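Local coordinates for two-domain protein containing predicted PHP-like metal-dependent phosphoesterase (Bacteroides vulgatus ATCC 8482, PDB 3E38) that binds three zinc ions in a PHP-like domain joined to an Ig-like domain and is predicted to act as a metal-dependent phosphoesterase, possibly a nuclease, at residues B[108-114]-B[125-129]; B[129-133]-B[227-231]. All blocks are in the same frame, centred on the assembly; numbering follows the deposited sequence.

Contact 1. Residues B[108-114]-B[125-129]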
ATOM      1  N   LEU B 108       1.393 -36.121  14.498  1.00 28.13           N
ATOM      2  CA  LEU B 108       1.507 -37.484  13.983  1.00 29.30           C
ATOM      3  C   LEU B 108       2.944 -37.878  13.825  1.00 27.08           C
ATOM      4  O   LEU B 108       3.839 -37.023  13.691  1.00 29.69           O
ATOM      5  CB  LEU B 108       0.849 -37.612  12.582  1.00 30.17           C
ATOM      6  CG  LEU B 108      -0.677 -37.433  12.608  1.00 26.97           C
ATOM      7  CD1 LEU B 108      -1.286 -37.517  11.220  1.00 22.58           C
ATOM      8  CD2 LEU B 108      -1.364 -38.421  13.575  1.00 25.61           C
ATOM      9  N   SER B 109       3.151 -39.194  13.794  1.00 28.17           N
ATOM     10  CA  SER B 109       4.465 -39.784  13.517  1.00 30.98           C
ATOM     11  C   SER B 109       4.463 -40.368  12.105  1.00 28.88           C
ATOM     12  O   SER B 109       5.484 -40.411  11.414  1.00 29.23           O
ATOM     13  CB  SER B 109       4.829 -40.842  14.555  1.00 32.25           C
ATOM     14  OG  SER B 109       3.900 -41.902  14.549  1.00 37.78           O
ATOM     15  N   ASP B 110       3.274 -40.740  11.659  1.00 27.25           N
ATOM     16  CA  ASP B 110       3.094 -41.319  10.324  1.00 26.08           C
ATOM     17  C   ASP B 110       1.666 -41.075   9.812  1.00 29.66           C
ATOM     18  O   ASP B 110       0.659 -41.448  10.457  1.00 30.70           O
ATOM     19  CB  ASP B 110       3.475 -42.832  10.411  1.00 29.39           C
ATOM     20  CG  ASP B 110       3.432 -43.540   9.079  1.00 25.41           C
ATOM     21  OD1 ASP B 110       3.095 -42.921   8.042  1.00 29.28           O
ATOM     22  OD2 ASP B 110       3.719 -44.736   9.060  1.00 32.97           O
ATOM     23  N   SER B 111       1.588 -40.424   8.660  1.00 29.11           N
ATOM     24  CA  SER B 111       0.302 -40.026   8.054  1.00 29.60           C
ATOM     25  C   SER B 111      -0.450 -41.162   7.374  1.00 29.85           C
ATOM     26  O   SER B 111      -1.688 -41.263   7.439  1.00 31.71           O
ATOM     27  CB  SER B 111       0.494 -38.859   7.072  1.00 29.44           C
ATOM     28  OG  SER B 111       0.830 -37.644   7.780  1.00 24.30           O
ATOM     29  N   ASN B 112       0.342 -42.062   6.824  1.00 28.27           N
ATOM     30  CA  ASN B 112      -0.166 -43.186   6.014  1.00 27.78           C
ATOM     31  C   ASN B 112      -1.265 -44.033   6.646  1.00 29.25           C
ATOM     32  O   ASN B 112      -2.231 -44.403   5.982  1.00 31.53           O
ATOM     33  CB  ASN B 112       0.982 -44.089   5.616  1.00 26.53           C
ATOM     34  CG  ASN B 112       1.777 -43.512   4.488  1.00 27.80           C
ATOM     35  OD1 ASN B 112       1.242 -42.740   3.698  1.00 21.26           O
ATOM     36  ND2 ASN B 112       3.042 -43.892   4.385  1.00 24.59           N
ATOM     37  N   PRO B 113      -1.099 -44.376   7.914  1.00 28.70           N
ATOM     38  CA  PRO B 113      -2.097 -45.223   8.540  1.00 30.84           C
ATOM     39  C   PRO B 113      -3.461 -44.574   8.663  1.00 27.94           C
ATOM     40  O   PRO B 113      -4.432 -45.266   8.970  1.00 27.53           O
ATOM     41  CB  PRO B 113      -1.508 -45.470   9.951  1.00 31.86           C
ATOM     42  CG  PRO B 113      -0.075 -45.306   9.791  1.00 30.71           C
ATOM     43  CD  PRO B 113       0.151 -44.330   8.689  1.00 26.69           C
ATOM     44  N   LEU B 114      -3.523 -43.254   8.450  1.00 30.16           N
ATOM     45  CA  LEU B 114      -4.821 -42.530   8.568  1.00 32.43           C
ATOM     46  C   LEU B 114      -5.767 -42.820   7.369  1.00 32.19           C
ATOM     47  O   LEU B 114      -6.971 -42.555   7.387  1.00 35.93           O
ATOM     48  CB  LEU B 114      -4.646 -41.022   8.788  1.00 31.80           C
ATOM     49  CG  LEU B 114      -4.293 -40.613  10.212  1.00 30.44           C
ATOM     50  CD1 LEU B 114      -3.053 -41.384  10.745  1.00 23.85           C
ATOM     51  CD2 LEU B 114      -4.117 -39.068  10.280  1.00 23.20           C
ATOM     52  N   GLU B 125      -6.261 -44.673  14.364  1.00 27.79           N
ATOM     53  CA  GLU B 125      -4.827 -44.657  14.047  1.00 27.34           C
ATOM     54  C   GLU B 125      -4.146 -43.378  14.542  1.00 31.26           C
ATOM     55  O   GLU B 125      -3.020 -43.402  15.050  1.00 32.90           O
ATOM     56  CB  GLU B 125      -4.615 -44.750  12.533  1.00 29.79           C
ATOM     57  CG  GLU B 125      -5.104 -46.069  11.936  1.00 36.98           C
ATOM     58  CD  GLU B 125      -4.262 -47.246  12.407  1.00 41.71           C
ATOM     59  OE1 GLU B 125      -3.099 -46.999  12.810  1.00 41.75           O
ATOM     60  OE2 GLU B 125      -4.757 -48.398  12.350  1.00 36.74           O
ATOM     61  N   ALA B 126      -4.829 -42.246  14.336  1.00 30.70           N
ATOM     62  CA  ALA B 126      -4.310 -40.967  14.752  1.00 29.49           C
ATOM     63  C   ALA B 126      -4.218 -40.991  16.270  1.00 31.04           C
ATOM     64  O   ALA B 126      -3.211 -40.597  16.860  1.00 32.40           O
ATOM     65  CB  ALA B 126      -5.191 -39.804  14.246  1.00 33.16           C
ATOM     66  N   LYS B 127      -5.252 -41.519  16.900  1.00 29.49           N
ATOM     67  CA  LYS B 127      -5.300 -41.609  18.354  1.00 29.41           C
ATOM     68  C   LYS B 127      -4.162 -42.450  18.889  1.00 31.36           C
ATOM     69  O   LYS B 127      -3.509 -42.160  19.896  1.00 31.31           O
ATOM     70  CB  LYS B 127      -6.593 -42.315  18.775  1.00 33.24           C
ATOM     71  CG  LYS B 127      -6.743 -42.467  20.280  1.00 31.21           C
ATOM     72  CD  LYS B 127      -6.461 -41.173  20.920  1.00 40.06           C
ATOM     73  CE  LYS B 127      -6.944 -41.075  22.307  1.00 46.25           C
ATOM     74  NZ  LYS B 127      -6.741 -39.634  22.696  1.00 50.91           N
ATOM     75  N   LYS B 128      -3.961 -43.533  18.172  1.00 30.39           N
ATOM     76  CA  LYS B 128      -2.949 -44.518  18.513  1.00 31.72           C
ATOM     77  C   LYS B 128      -1.601 -43.856  18.518  1.00 30.63           C
ATOM     78  O   LYS B 128      -0.716 -44.232  19.264  1.00 32.77           O
ATOM     79  CB  LYS B 128      -2.991 -45.663  17.498  1.00 34.48           C
ATOM     80  CG  LYS B 128      -2.050 -46.784  17.737  1.00 40.45           C
ATOM     81  CD  LYS B 128      -2.264 -47.902  16.698  1.00 45.66           C
ATOM     82  CE  LYS B 128      -1.105 -48.931  16.736  1.00 46.97           C
ATOM     83  NZ  LYS B 128      -1.108 -49.878  15.593  1.00 49.97           N
ATOM     84  N   GLN B 129      -1.452 -42.843  17.688  1.00 27.21           N
ATOM     85  CA  GLN B 129      -0.182 -42.122  17.608  1.00 25.60           C
ATOM     86  C   GLN B 129      -0.177 -41.016  18.647  1.00 25.23           C
ATOM     87  O   GLN B 129       0.760 -40.256  18.755  1.00 26.38           O
ATOM     88  CB  GLN B 129       0.042 -41.533  16.216  1.00 25.18           C
ATOM     89  CG  GLN B 129       0.102 -42.579  15.142  1.00 26.27           C
ATOM     90  CD  GLN B 129       0.438 -42.019  13.803  1.00 33.83           C
ATOM     91  OE1 GLN B 129       1.096 -40.982  13.703  1.00 23.39           O
ATOM     92  NE2 GLN B 129      -0.001 -42.710  12.744  1.00 30.63           N
TER
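This is a loop-to-helix contact in the PHP-like domain: the loop 108-114, which follows strand 102-106, is held against the C-terminal end of helix 119-128 by a side chain that pairs with backbone. The carboxamide of Gln129, just past the helix, makes the polar part of the contact. Gln129 OE1 accepts from Ser109 N at 2.7 Å and from Asp110 N at 3.0 Å, with N-H...O angles of 161° and 160°, while Gln129 NE2 donates to Asp110 O at 2.7 Å and 164°. One amide thus satisfies three main-chain groups of the loop. Within the loop, an Asx turn forms, with Asn112 N donating to Asp110 OD1 at 3.1 Å; the same carboxylate oxygen also accepts from Asn71. The 3-10 segment 112-114 then brings Pro113 and Leu114 back to the helix. Apolar packing lies beside the polar cluster, with Ala126 CB 4.1 Å from Leu108 CD2 and 4.2 Å from Leu114 CD2. Strand 87-95 backs both leucines, touching them through Ser92. At the far end, Pro113 CB comes within 3.6 Å of Glu125 OE1, and Pro113 O lies 3.1 Å from Glu125 CG.

Contact 2. Residues B[129-133]-B[227-231]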
ATOM      1  N   GLN B 129      -1.452 -42.843  17.688  1.00 27.21           N
ATOM      2  CA  GLN B 129      -0.182 -42.122  17.608  1.00 25.60           C
ATOM      3  C   GLN B 129      -0.177 -41.016  18.647  1.00 25.23           C
ATOM      4  O   GLN B 129       0.760 -40.256  18.755  1.00 26.38           O
ATOM      5  CB  GLN B 129       0.042 -41.533  16.216  1.00 25.18           C
ATOM      6  CG  GLN B 129       0.102 -42.579  15.142  1.00 26.27           C
ATOM      7  CD  GLN B 129       0.438 -42.019  13.803  1.00 33.83           C
ATOM      8  OE1 GLN B 129       1.096 -40.982  13.703  1.00 23.39           O
ATOM      9  NE2 GLN B 129      -0.001 -42.710  12.744  1.00 30.63           N
ATOM     10  N   GLY B 130      -1.238 -40.958  19.430  1.00 26.00           N
ATOM     11  CA  GLY B 130      -1.378 -39.902  20.436  1.00 27.69           C
ATOM     12  C   GLY B 130      -1.469 -38.479  19.863  1.00 30.57           C
ATOM     13  O   GLY B 130      -1.083 -37.505  20.503  1.00 33.56           O
ATOM     14  N   ALA B 131      -1.932 -38.389  18.623  1.00 29.47           N
ATOM     15  CA  ALA B 131      -2.130 -37.104  17.911  1.00 28.71           C
ATOM     16  C   ALA B 131      -2.994 -36.097  18.656  1.00 29.63           C
ATOM     17  O   ALA B 131      -3.934 -36.474  19.368  1.00 28.15           O
ATOM     18  CB  ALA B 131      -2.793 -37.356  16.550  1.00 24.11           C
ATOM     19  N   PHE B 132      -2.691 -34.814  18.435  1.00 29.34           N
ATOM     20  CA  PHE B 132      -3.560 -33.731  18.932  1.00 29.78           C
ATOM     21  C   PHE B 132      -4.571 -33.508  17.807  1.00 29.16           C
ATOM     22  O   PHE B 132      -4.219 -33.290  16.645  1.00 28.84           O
ATOM     23  CB  PHE B 132      -2.804 -32.475  19.306  1.00 30.22           C
ATOM     24  CG  PHE B 132      -3.692 -31.359  19.806  1.00 32.22           C
ATOM     25  CD1 PHE B 132      -4.268 -30.446  18.895  1.00 27.08           C
ATOM     26  CD2 PHE B 132      -3.933 -31.191  21.181  1.00 31.21           C
ATOM     27  CE1 PHE B 132      -5.085 -29.401  19.339  1.00 22.51           C
ATOM     28  CE2 PHE B 132      -4.750 -30.140  21.644  1.00 32.32           C
ATOM     29  CZ  PHE B 132      -5.323 -29.232  20.707  1.00 26.90           C
HETATM   30  N   MSE B 133      -5.836 -33.675  18.164  1.00 29.22           N
HETATM   31  CA  MSE B 133      -6.927 -33.663  17.179  1.00 30.96           C
HETATM   32  C   MSE B 133      -7.929 -32.564  17.355  1.00 29.85           C
HETATM   33  O   MSE B 133      -8.456 -32.350  18.444  1.00 30.06           O
HETATM   34  CB  MSE B 133      -7.670 -35.013  17.232  1.00 32.01           C
HETATM   35  CG  MSE B 133      -6.847 -36.145  16.553  1.00 37.80           C
HETATM   36 SE   MSE B 133      -7.414 -37.924  17.019  0.75 42.72          SE
HETATM   37  CE  MSE B 133      -6.675 -38.049  18.814  1.00 47.83           C
ATOM     38  N   ARG B 227       2.996 -28.468  22.050  1.00 28.18           N
ATOM     39  CA  ARG B 227       2.089 -29.548  22.347  1.00 28.12           C
ATOM     40  C   ARG B 227       1.522 -29.376  23.736  1.00 31.19           C
ATOM     41  O   ARG B 227       0.315 -29.561  23.933  1.00 33.54           O
ATOM     42  CB  ARG B 227       2.766 -30.923  22.203  1.00 29.05           C
ATOM     43  CG  ARG B 227       1.848 -32.093  22.594  1.00 32.87           C
ATOM     44  CD  ARG B 227       0.570 -32.016  21.831  1.00 33.55           C
ATOM     45  NE  ARG B 227      -0.425 -33.024  22.178  1.00 32.40           N
ATOM     46  CZ  ARG B 227      -0.483 -34.249  21.649  1.00 35.90           C
ATOM     47  NH1 ARG B 227       0.426 -34.699  20.772  1.00 34.58           N
ATOM     48  NH2 ARG B 227      -1.454 -35.037  22.012  1.00 27.15           N
ATOM     49  N   GLU B 228       2.383 -28.979  24.684  1.00 31.78           N
ATOM     50  CA  GLU B 228       1.959 -28.812  26.110  1.00 32.14           C
ATOM     51  C   GLU B 228       0.976 -27.630  26.260  1.00 31.63           C
ATOM     52  O   GLU B 228      -0.035 -27.679  26.994  1.00 28.46           O
ATOM     53  CB  GLU B 228       3.169 -28.688  27.060  1.00 33.04           C
ATOM     54  CG  GLU B 228       2.796 -28.522  28.546  1.00 36.02           C
ATOM     55  CD  GLU B 228       2.484 -27.092  28.942  1.00 43.67           C
ATOM     56  OE1 GLU B 228       2.859 -26.150  28.187  1.00 46.78           O
ATOM     57  OE2 GLU B 228       1.903 -26.914  30.040  1.00 45.32           O
ATOM     58  N   ALA B 229       1.239 -26.599  25.482  1.00 29.09           N
ATOM     59  CA  ALA B 229       0.344 -25.429  25.432  1.00 31.46           C
ATOM     60  C   ALA B 229      -1.036 -25.861  24.933  1.00 32.86           C
ATOM     61  O   ALA B 229      -2.086 -25.542  25.531  1.00 34.08           O
ATOM     62  CB  ALA B 229       0.908 -24.347  24.517  1.00 32.57           C
ATOM     63  N   LEU B 230      -1.018 -26.608  23.844  1.00 31.24           N
ATOM     64  CA  LEU B 230      -2.266 -27.049  23.206  1.00 31.67           C
ATOM     65  C   LEU B 230      -3.013 -27.976  24.109  1.00 32.67           C
ATOM     66  O   LEU B 230      -4.231 -27.969  24.130  1.00 34.98           O
ATOM     67  CB  LEU B 230      -2.054 -27.753  21.859  1.00 27.84           C
ATOM     68  CG  LEU B 230      -1.411 -26.960  20.716  1.00 33.57           C
ATOM     69  CD1 LEU B 230      -1.116 -27.869  19.500  1.00 20.93           C
ATOM     70  CD2 LEU B 230      -2.310 -25.809  20.324  1.00 26.39           C
ATOM     71  N   ASP B 231      -2.276 -28.777  24.864  1.00 34.98           N
ATOM     72  CA  ASP B 231      -2.911 -29.781  25.714  1.00 32.92           C
ATOM     73  C   ASP B 231      -3.640 -29.112  26.828  1.00 32.41           C
ATOM     74  O   ASP B 231      -4.620 -29.647  27.402  1.00 33.15           O
ATOM     75  CB  ASP B 231      -1.901 -30.757  26.327  1.00 32.10           C
ATOM     76  CG  ASP B 231      -1.385 -31.762  25.329  1.00 35.89           C
ATOM     77  OD1 ASP B 231      -2.025 -31.942  24.276  1.00 39.53           O
ATOM     78  OD2 ASP B 231      -0.357 -32.405  25.618  1.00 42.38           O
TER
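Arg227 and Phe132 carry this contact, which sets the start of strand 132-135 against the last residues of helix 223-231. The arginine CA-to-CB bond runs sideways to the strand segment, but chi1 t, chi2 p and chi3 t with chi4 at -86° bring the guanidinium across to Gly130 O, which accepts from Arg227 NH2 at 2.9 Å (158°) and from Arg227 NH1 at 3.2 Å (140°). That oxygen lies near the guanidinium plane, at its edge, whereas Phe132 CB sits over one face, 3.7 Å from Arg227 CZ. The bent arm is also held from its own helix: Arg227 NE forms a salt bridge with Asp231 OD1 at 2.9 Å, one turn on, with Asp231 chi1 in m. The Phe132 CA-to-CB bond points toward the helix, and chi1 180° with chi2 -88° places the ring against Leu230. Leu230 CB makes a CH-pi contact with the Phe132 ring, 3.9 Å from the centroid and 22° off the normal, while Asp231 OD1 approaches the edge, 3.7 Å from Phe132 CD2. The ring also meets that of His164, and Leu230 packs on Ile106 and Ile190. Gly130, with phi 63°, is the positive-phi residue of a Schellman motif, so the carbonyl bound by Arg227 belongs to the C-terminal cap of helix 119-128, at the helix-to-strand turn of a PHP-like domain.

In the fold
Contacts 1 and 2, whose centres are 13 Å apart, share Gln129, at the junction between helix 119-128 and strand 132-135, so one helix-to-strand turn serves both partners. Between them, Ala131 CB packs on Leu108 CD2 at 3.5 Å, Ala126 CB lies 4.0 Å from Met133 SE, and Ala126 O is 3.1 Å from Ala131 N, a probable hydrogen bond. Neither contact includes a zinc ligand. The Leu114 side chain lies about 8 Å from that of Glu93, and the Phe132 side chain about 11 Å from that of His24, both zinc ligands; strand 132-135 leads on toward the ligand His137.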